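Local coordinates for protein endo-beta-1,4-glucanase (cellulase B) (Bacillus halodurans, PDB 4V2X) that probably cleaves internal beta-1,4 linkages in glucans such as xyloglucan and mixed-linkage beta-glucan, pairing a family 5 catalytic module with Ig-like and carbohydrate-binding modules, at residues V390-F395 with A407-Q412; G461-E466 with F475-Y480; N416-L421 with Y434-E439. All coordinates share one frame; numbering follows the deposited sequence.

Contact 1: residues V390-F395 with A407-Q412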
loop_
_atom_site.group_PDB
_atom_site.type_symbol
_atom_site.label_atom_id
_atom_site.label_comp_id
_atom_site.label_asym_id
_atom_site.label_seq_id
_atom_site.Cartn_x
_atom_site.Cartn_y
_atom_site.Cartn_z
ATOM N N VAL A 390 -5.696 7.277 -44.087
ATOM C CA VAL A 390 -4.923 6.065 -44.338
ATOM C C VAL A 390 -5.753 5.136 -45.209
ATOM O O VAL A 390 -6.858 5.490 -45.624
ATOM C CB VAL A 390 -4.501 5.389 -43.016
ATOM C CG1 VAL A 390 -3.631 6.334 -42.200
ATOM C CG2 VAL A 390 -5.710 4.962 -42.193
ATOM N N ALA A 391 -5.232 3.952 -45.496
ATOM C CA ALA A 391 -5.940 3.009 -46.354
ATOM C C ALA A 391 -5.726 1.579 -45.889
ATOM O O ALA A 391 -4.869 1.312 -45.041
ATOM C CB ALA A 391 -5.493 3.180 -47.803
ATOM N N GLU A 392 -6.523 0.672 -46.442
ATOM C CA GLU A 392 -6.437 -0.744 -46.097
ATOM C C GLU A 392 -5.013 -1.286 -46.221
ATOM O O GLU A 392 -4.601 -2.143 -45.437
ATOM C CB GLU A 392 -7.407 -1.575 -46.946
ATOM C CG GLU A 392 -7.130 -1.556 -48.437
ATOM C CD GLU A 392 -8.090 -2.434 -49.213
ATOM O OE1 GLU A 392 -9.217 -1.979 -49.490
ATOM O OE2 GLU A 392 -7.713 -3.575 -49.546
ATOM N N SER A 393 -4.276 -0.784 -47.210
ATOM C CA SER A 393 -2.883 -1.165 -47.424
ATOM C C SER A 393 -2.113 -0.008 -48.049
ATOM O O SER A 393 -2.707 0.915 -48.595
ATOM C CB SER A 393 -2.788 -2.385 -48.353
ATOM O OG SER A 393 -3.478 -3.512 -47.832
ATOM N N ASN A 394 -0.790 -0.094 -47.999
ATOM C CA ASN A 394 0.080 0.830 -48.729
ATOM C C ASN A 394 0.628 0.189 -50.005
ATOM O O ASN A 394 1.749 0.466 -50.421
ATOM C CB ASN A 394 1.224 1.313 -47.841
ATOM C CG ASN A 394 2.240 0.234 -47.563
ATOM O OD1 ASN A 394 1.887 -0.926 -47.380
ATOM N ND2 ASN A 394 3.517 0.609 -47.552
ATOM N N PHE A 395 -0.170 -0.663 -50.637
ATOM C CA PHE A 395 0.283 -1.343 -51.844
ATOM C C PHE A 395 -0.879 -1.715 -52.730
ATOM O O PHE A 395 -2.009 -1.829 -52.266
ATOM C CB PHE A 395 1.107 -2.599 -51.507
ATOM C CG PHE A 395 0.416 -3.562 -50.569
ATOM C CD1 PHE A 395 -0.619 -4.375 -51.011
ATOM C CD2 PHE A 395 0.811 -3.661 -49.244
ATOM C CE1 PHE A 395 -1.257 -5.246 -50.150
ATOM C CE2 PHE A 395 0.181 -4.550 -48.375
ATOM C CZ PHE A 395 -0.859 -5.339 -48.828
ATOM N N ALA A 407 -8.071 -0.982 -59.723
ATOM C CA ALA A 407 -7.822 -1.337 -58.341
ATOM C C ALA A 407 -8.690 -0.461 -57.462
ATOM O O ALA A 407 -8.638 0.767 -57.562
ATOM C CB ALA A 407 -6.358 -1.126 -57.998
ATOM N N THR A 408 -9.494 -1.087 -56.614
ATOM C CA THR A 408 -10.311 -0.352 -55.656
ATOM C C THR A 408 -9.824 -0.661 -54.246
ATOM O O THR A 408 -9.698 -1.825 -53.861
ATOM C CB THR A 408 -11.808 -0.672 -55.808
ATOM O OG1 THR A 408 -12.242 -0.265 -57.112
ATOM C CG2 THR A 408 -12.627 0.075 -54.762
ATOM N N VAL A 409 -9.539 0.393 -53.489
ATOM C CA VAL A 409 -9.046 0.265 -52.125
ATOM C C VAL A 409 -9.894 1.122 -51.193
ATOM O O VAL A 409 -10.399 2.178 -51.591
ATOM C CB VAL A 409 -7.554 0.672 -52.000
ATOM C CG1 VAL A 409 -6.660 -0.352 -52.688
ATOM C CG2 VAL A 409 -7.294 2.059 -52.573
ATOM N N SER A 410 -10.046 0.654 -49.959
ATOM C CA SER A 410 -10.775 1.384 -48.930
ATOM C C SER A 410 -9.842 2.349 -48.219
ATOM O O SER A 410 -8.773 1.954 -47.763
ATOM C CB SER A 410 -11.383 0.421 -47.913
ATOM O OG SER A 410 -12.451 -0.305 -48.500
ATOM N N LEU A 411 -10.266 3.608 -48.144
ATOM C CA LEU A 411 -9.585 4.627 -47.384
ATOM C C LEU A 411 -10.279 4.792 -46.049
ATOM O O LEU A 411 -11.466 4.518 -45.912
ATOM C CB LEU A 411 -9.651 5.977 -48.109
ATOM C CG LEU A 411 -9.119 6.074 -49.537
ATOM C CD1 LEU A 411 -9.268 7.508 -50.033
ATOM C CD2 LEU A 411 -7.673 5.603 -49.625
ATOM N N GLN A 412 -9.517 5.230 -45.058
ATOM C CA GLN A 412 -10.077 5.701 -43.805
ATOM C C GLN A 412 -9.743 7.190 -43.747
ATOM O O GLN A 412 -8.616 7.572 -43.415
ATOM C CB GLN A 412 -9.492 4.919 -42.630
ATOM C CG GLN A 412 -9.942 3.459 -42.567
ATOM C CD GLN A 412 -9.213 2.543 -43.537
ATOM O OE1 GLN A 412 -7.981 2.521 -43.589
ATOM N NE2 GLN A 412 -9.974 1.760 -44.299
HETATM O O HOH W 1 -10.857 -3.255 -51.110
#
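The flat carboxylate of E392 meets the edge of strand 407-412 through one oxygen, OE1, which takes the backbone N of S410 at 2.8 Å. The N-H reaches OE1 on its anti side, 23° out of the carboxylate plane, and CA of V409 lies beside the same oxygen at 3.5 Å. A water donates to OE1 as well and bonds weakly to O of T408. The other flat group, the amide of Q412, lies near the A391 backbone, but its position is doubtful because the side chain takes two conformations. E392 can reach back because CG sits between the backbone N and the carbonyl carbon (chi1 63°) and the chain then runs extended alongside S410. Its own N returns a bond to O of S410 at 2.9 Å, nearly along the C=O axis, and CA of A391 leans on that same oxygen. Further along, V390 and Q412 form an antiparallel hydrogen-bonded pair, the N of Q412 lying 2.7 Å from O of V390, and the N of V390 answering to O of Q412. A391 and L411 are the neighbouring non-hydrogen-bonded pair; their methyls, CB and CD2, touch at 3.7 Å on the face that A391 and V409 turn to F475. Chemically, the E392 carboxylate in effect stands in for the O of E392 itself, which would otherwise be the partner of S410 N, prolonging the pairing by one step where strand 390-391 ends, and the N-H and water donors are likely to steady its negative charge.

Contact 2: residues G461-E466 with F475-Y480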
loop_
_atom_site.group_PDB
_atom_site.type_symbol
_atom_site.label_atom_id
_atom_site.label_comp_id
_atom_site.label_asym_id
_atom_site.label_seq_id
_atom_site.Cartn_x
_atom_site.Cartn_y
_atom_site.Cartn_z
ATOM N N GLY A 461 6.290 1.424 -59.247
ATOM C CA GLY A 461 6.044 2.843 -59.085
ATOM C C GLY A 461 5.099 3.072 -57.936
ATOM O O GLY A 461 4.885 2.176 -57.116
ATOM N N MET A 462 4.513 4.263 -57.888
ATOM C CA MET A 462 3.697 4.675 -56.752
ATOM C C MET A 462 2.478 5.469 -57.186
ATOM O O MET A 462 2.562 6.268 -58.114
ATOM C CB MET A 462 4.539 5.535 -55.818
ATOM C CG MET A 462 3.901 5.817 -54.471
ATOM S SD MET A 462 5.039 6.757 -53.445
ATOM C CE MET A 462 6.568 5.905 -53.823
ATOM N N VAL A 463 1.354 5.238 -56.507
ATOM C CA VAL A 463 0.179 6.088 -56.617
ATOM C C VAL A 463 0.074 6.784 -55.262
ATOM O O VAL A 463 -0.008 6.122 -54.228
ATOM C CB VAL A 463 -1.100 5.288 -56.916
ATOM C CG1 VAL A 463 -2.319 6.185 -56.802
ATOM C CG2 VAL A 463 -1.014 4.666 -58.307
ATOM N N THR A 464 0.117 8.112 -55.270
ATOM C CA THR A 464 0.092 8.887 -54.036
ATOM C C THR A 464 -1.245 9.586 -53.886
ATOM O O THR A 464 -1.666 10.323 -54.778
ATOM C CB THR A 464 1.227 9.918 -54.000
ATOM O OG1 THR A 464 2.477 9.224 -54.074
ATOM C CG2 THR A 464 1.176 10.741 -52.706
ATOM N N ALA A 465 -1.910 9.326 -52.764
ATOM C CA ALA A 465 -3.150 10.012 -52.416
ATOM C C ALA A 465 -2.842 11.227 -51.576
ATOM O O ALA A 465 -2.162 11.128 -50.546
ATOM C CB ALA A 465 -4.096 9.080 -51.665
ATOM N N GLU A 466 -3.371 12.367 -52.023
ATOM C CA GLU A 466 -3.169 13.661 -51.374
ATOM C C GLU A 466 -4.469 14.083 -50.709
ATOM O O GLU A 466 -5.549 13.896 -51.275
ATOM C CB GLU A 466 -2.750 14.715 -52.397
ATOM C CG GLU A 466 -1.427 14.411 -53.085
ATOM C CD GLU A 466 -1.105 15.362 -54.219
ATOM O OE1 GLU A 466 -2.040 15.924 -54.824
ATOM O OE2 GLU A 466 0.093 15.539 -54.518
ATOM N N PHE A 475 0.708 4.388 -52.149
ATOM C CA PHE A 475 0.478 3.019 -52.590
ATOM C C PHE A 475 1.616 2.563 -53.487
ATOM O O PHE A 475 1.794 3.095 -54.590
ATOM C CB PHE A 475 -0.821 2.898 -53.393
ATOM C CG PHE A 475 -2.060 3.241 -52.622
ATOM C CD1 PHE A 475 -2.651 2.307 -51.773
ATOM C CD2 PHE A 475 -2.672 4.476 -52.782
ATOM C CE1 PHE A 475 -3.799 2.621 -51.071
ATOM C CE2 PHE A 475 -3.822 4.791 -52.087
ATOM C CZ PHE A 475 -4.383 3.862 -51.226
ATOM N N ARG A 476 2.363 1.568 -53.027
ATOM C CA ARG A 476 3.419 0.977 -53.837
ATOM C C ARG A 476 2.759 0.038 -54.834
ATOM O O ARG A 476 1.987 -0.847 -54.444
ATOM C CB ARG A 476 4.415 0.223 -52.959
ATOM C CG ARG A 476 5.131 1.121 -51.964
ATOM C CD ARG A 476 5.919 0.318 -50.942
ATOM N NE ARG A 476 7.086 -0.305 -51.548
ATOM C CZ ARG A 476 8.215 0.341 -51.818
ATOM N NH1 ARG A 476 8.320 1.626 -51.527
ATOM N NH2 ARG A 476 9.232 -0.296 -52.381
ATOM N N VAL A 477 3.031 0.243 -56.123
ATOM C CA VAL A 477 2.445 -0.583 -57.168
ATOM C C VAL A 477 3.447 -1.684 -57.502
ATOM O O VAL A 477 4.539 -1.403 -57.994
ATOM C CB VAL A 477 2.084 0.241 -58.423
ATOM C CG1 VAL A 477 1.558 -0.666 -59.531
ATOM C CG2 VAL A 477 1.066 1.318 -58.071
ATOM N N ASN A 478 3.066 -2.925 -57.200
ATOM C CA ASN A 478 3.964 -4.076 -57.238
ATOM C C ASN A 478 3.491 -5.134 -58.211
ATOM O O ASN A 478 2.333 -5.541 -58.166
ATOM C CB ASN A 478 4.052 -4.717 -55.850
ATOM C CG ASN A 478 4.536 -3.750 -54.787
ATOM O OD1 ASN A 478 5.328 -2.854 -55.063
ATOM N ND2 ASN A 478 4.046 -3.920 -53.558
ATOM N N THR A 479 4.385 -5.588 -59.083
ATOM C CA THR A 479 4.087 -6.725 -59.938
ATOM C C THR A 479 4.671 -7.976 -59.302
ATOM O O THR A 479 5.813 -7.965 -58.847
ATOM C CB THR A 479 4.671 -6.533 -61.346
ATOM O OG1 THR A 479 4.088 -5.365 -61.938
ATOM C CG2 THR A 479 4.379 -7.738 -62.216
ATOM N N TYR A 480 3.880 -9.046 -59.267
ATOM C CA TYR A 480 4.312 -10.298 -58.653
ATOM C C TYR A 480 3.932 -11.519 -59.492
ATOM O O TYR A 480 3.032 -11.465 -60.340
ATOM C CB TYR A 480 3.712 -10.433 -57.248
ATOM C CG TYR A 480 2.242 -10.821 -57.236
ATOM C CD1 TYR A 480 1.252 -9.877 -57.494
ATOM C CD2 TYR A 480 1.846 -12.129 -56.991
ATOM C CE1 TYR A 480 -0.086 -10.225 -57.494
ATOM C CE2 TYR A 480 0.509 -12.484 -56.986
ATOM C CZ TYR A 480 -0.454 -11.522 -57.234
ATOM O OH TYR A 480 -1.792 -11.859 -57.241
#
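The carbonyl oxygen of F475 is gripped by two neighbours on strand 461-466: N of V463 bonds to it at 2.9 Å in the carbonyl plane, and CA of M462 adds a C-H contact at 3.3 Å. In return, N of F475 reaches O of V463 at 2.8 Å, closing the antiparallel hydrogen-bonded pair V463-F475. That second carbonyl also meets the phenyl group, since CD2 at the ring edge lies 3.4 Å from O of V463, close to the ring plane. The ring is placed there because CG stands beside its own backbone N, opposite the carbonyl carbon (chi1 -63°). Two residues along, N of V477 bonds to O of G461 at 2.9 Å and nearly straight (170° at the hydrogen), with the donor tilted out of the carbonyl plane. The intervening M462-R476 pair is non-hydrogen-bonded and sends both side chains to the other face. On the face of V463, F475 and V477, CG2 of V463 and CG2 of V477 meet at 3.9 Å as the two side chains cross obliquely, while CB of A465 approaches CE2 of the ring from an oblique direction at 4.3 Å. Helix 445-452 covers the valines, I451 lying on both and L448 on V477. These two strands are the arms of the hairpin 458-467/473-480. At the V463-F475 pair and between V477 and G461 the backbone groups meet across the strands, while M462 and T464 bond to N424 and R422 instead; the apolar face can thus be buried without leaving the amides and carbonyls of V463 and F475 unpaired.

Contact 3: residues N416-L421 with Y434-E439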
loop_
_atom_site.group_PDB
_atom_site.type_symbol
_atom_site.label_atom_id
_atom_site.label_comp_id
_atom_site.label_asym_id
_atom_site.label_seq_id
_atom_site.Cartn_x
_atom_site.Cartn_y
_atom_site.Cartn_z
ATOM N N ASN A 416 -10.764 13.935 -43.211
ATOM C CA ASN A 416 -10.155 14.696 -44.292
ATOM C C ASN A 416 -10.851 14.449 -45.612
ATOM O O ASN A 416 -11.721 13.583 -45.714
ATOM C CB ASN A 416 -8.681 14.342 -44.428
ATOM C CG ASN A 416 -7.922 14.516 -43.132
ATOM O OD1 ASN A 416 -8.203 15.427 -42.346
ATOM N ND2 ASN A 416 -6.952 13.640 -42.897
ATOM N N GLU A 417 -10.463 15.220 -46.619
ATOM C CA GLU A 417 -10.973 15.051 -47.969
ATOM C C GLU A 417 -9.805 14.742 -48.903
ATOM O O GLU A 417 -8.707 15.278 -48.741
ATOM C CB GLU A 417 -11.692 16.319 -48.439
ATOM C CG GLU A 417 -12.781 16.827 -47.493
ATOM C CD GLU A 417 -14.010 15.932 -47.425
ATOM O OE1 GLU A 417 -14.144 15.003 -48.254
ATOM O OE2 GLU A 417 -14.861 16.167 -46.537
ATOM N N LEU A 418 -10.049 13.869 -49.872
ATOM C CA LEU A 418 -9.074 13.590 -50.927
ATOM C C LEU A 418 -9.011 14.799 -51.860
ATOM O O LEU A 418 -10.036 15.227 -52.378
ATOM C CB LEU A 418 -9.495 12.348 -51.713
ATOM C CG LEU A 418 -8.561 11.902 -52.841
ATOM C CD1 LEU A 418 -7.327 11.226 -52.268
ATOM C CD2 LEU A 418 -9.295 10.969 -53.794
ATOM N N THR A 419 -7.825 15.362 -52.048
ATOM C CA THR A 419 -7.658 16.534 -52.919
ATOM C C THR A 419 -7.068 16.178 -54.274
ATOM O O THR A 419 -7.222 16.935 -55.237
ATOM C CB THR A 419 -6.798 17.622 -52.258
ATOM O OG1 THR A 419 -5.542 17.073 -51.853
ATOM C CG2 THR A 419 -7.511 18.181 -51.039
ATOM N N GLY A 420 -6.395 15.033 -54.360
ATOM C CA GLY A 420 -5.792 14.626 -55.618
ATOM C C GLY A 420 -5.065 13.305 -55.519
ATOM O O GLY A 420 -4.911 12.744 -54.436
ATOM N N LEU A 421 -4.635 12.817 -56.676
ATOM C CA LEU A 421 -3.920 11.566 -56.793
ATOM C C LEU A 421 -2.784 11.789 -57.776
ATOM O O LEU A 421 -2.957 12.495 -58.777
ATOM C CB LEU A 421 -4.868 10.478 -57.309
ATOM C CG LEU A 421 -4.614 9.045 -56.874
ATOM C CD1 LEU A 421 -4.737 8.918 -55.364
ATOM C CD2 LEU A 421 -5.569 8.092 -57.575
ATOM N N TYR A 434 -9.202 8.230 -61.941
ATOM C CA TYR A 434 -9.592 7.645 -60.667
ATOM C C TYR A 434 -10.961 8.142 -60.212
ATOM O O TYR A 434 -11.463 9.166 -60.691
ATOM C CB TYR A 434 -8.545 7.959 -59.585
ATOM C CG TYR A 434 -8.485 9.407 -59.170
ATOM C CD1 TYR A 434 -7.695 10.321 -59.867
ATOM C CD2 TYR A 434 -9.201 9.862 -58.070
ATOM C CE1 TYR A 434 -7.635 11.648 -59.481
ATOM C CE2 TYR A 434 -9.149 11.183 -57.679
ATOM C CZ TYR A 434 -8.363 12.072 -58.384
ATOM O OH TYR A 434 -8.308 13.385 -57.987
ATOM N N GLU A 435 -11.555 7.410 -59.275
ATOM C CA GLU A 435 -12.801 7.821 -58.649
ATOM C C GLU A 435 -12.746 7.604 -57.163
ATOM O O GLU A 435 -12.152 6.636 -56.692
ATOM C CB GLU A 435 -13.970 6.999 -59.178
ATOM C CG GLU A 435 -14.222 7.142 -60.658
ATOM C CD GLU A 435 -15.447 6.363 -61.080
ATOM O OE1 GLU A 435 -16.440 6.366 -60.316
ATOM O OE2 GLU A 435 -15.411 5.742 -62.162
ATOM N N LEU A 436 -13.390 8.500 -56.427
ATOM C CA LEU A 436 -13.643 8.287 -55.013
ATOM C C LEU A 436 -15.141 8.211 -54.822
ATOM O O LEU A 436 -15.858 9.173 -55.098
ATOM C CB LEU A 436 -13.060 9.418 -54.172
ATOM C CG LEU A 436 -13.260 9.267 -52.659
ATOM C CD1 LEU A 436 -12.516 8.047 -52.129
ATOM C CD2 LEU A 436 -12.815 10.528 -51.941
ATOM N N ASN A 437 -15.612 7.053 -54.377
ATOM C CA ASN A 437 -17.014 6.861 -54.047
ATOM C C ASN A 437 -17.109 6.538 -52.569
ATOM O O ASN A 437 -16.789 5.429 -52.148
ATOM C CB ASN A 437 -17.598 5.748 -54.904
ATOM C CG ASN A 437 -17.561 6.088 -56.385
ATOM O OD1 ASN A 437 -18.274 6.985 -56.839
ATOM N ND2 ASN A 437 -16.719 5.386 -57.144
ATOM N N GLY A 438 -17.528 7.524 -51.781
ATOM C CA GLY A 438 -17.460 7.433 -50.328
ATOM C C GLY A 438 -16.004 7.349 -49.909
ATOM O O GLY A 438 -15.223 8.258 -50.175
ATOM N N GLU A 439 -15.638 6.238 -49.286
ATOM C CA GLU A 439 -14.247 5.982 -48.919
ATOM C C GLU A 439 -13.600 4.924 -49.814
ATOM O O GLU A 439 -12.474 4.497 -49.545
ATOM C CB GLU A 439 -14.153 5.575 -47.442
ATOM C CG GLU A 439 -14.358 6.737 -46.479
ATOM C CD GLU A 439 -14.108 6.360 -45.029
ATOM O OE1 GLU A 439 -14.678 5.349 -44.565
ATOM O OE2 GLU A 439 -13.348 7.076 -44.343
HETATM O O HOH W 2 -5.593 14.645 -58.844
#
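L421 lies over one face of the Y434 ring, its CB 3.9 Å from the centroid and only 17° off the ring normal, a CH-pi contact displaced toward the rim. The leucine is broad enough to lap the root of the ring too: its CD2 sits 3.6 Å from CG of Y434 and just as near CB. L418 supplies the next bump, its CD2 meeting CE2 obliquely at 3.9 Å, and the aromatic thus projects into the hollow formed by the two leucines. Beyond it, CD2 of L436 fits against CB of L418 at 3.8 Å, so L418 is shared between Y434 and L436. The phenol end runs on to the backbone, where OH lies 3.7 Å from CA of G420 and shares a water with N of L421. Y434 has its CG between the backbone N and the carbonyl carbon (chi1 69°), which points the ring across to the facing strand. With an alanine here, a gap would probably open beneath L421, leaving both leucines with less to rest on and the water without its phenolic partner. L418 and L421 turn the same way although three residues apart, because T419 and G420 together face E466 in a classic beta bulge that shifts the alternation by one. No hydrogen bond joins the segments directly: the strand axes pass 9.0 Å apart at 158°. L441 closes the same interior from the sheet of Y434. Such apolar interlocking of two separate sheets is typical of the beta sandwich of an Ig-like module.

Overall arrangement
In the Ig-like module, contact 1 pairs strands of the four-stranded sheet, contact 2 those of the facing five-stranded one, and contact 3 crosses between them. Contact 1 lies about 11 Å, centre to centre, from the others, which are about 16 Å apart. N394 O to R476 N (2.9 Å) ties contacts 1 and 2, L411 N to E439 O (2.8 Å) contacts 1 and 3, and E466 O to T419 N (2.8 Å) contacts 2 and 3. Side chains of L411, A465 and L418 come within about 4 Å (nearest atoms) of F467, which binds calcium in a structure of this protein; a bound calcium ion lies about 9 Å from A465 and G420, 13 Å from L411.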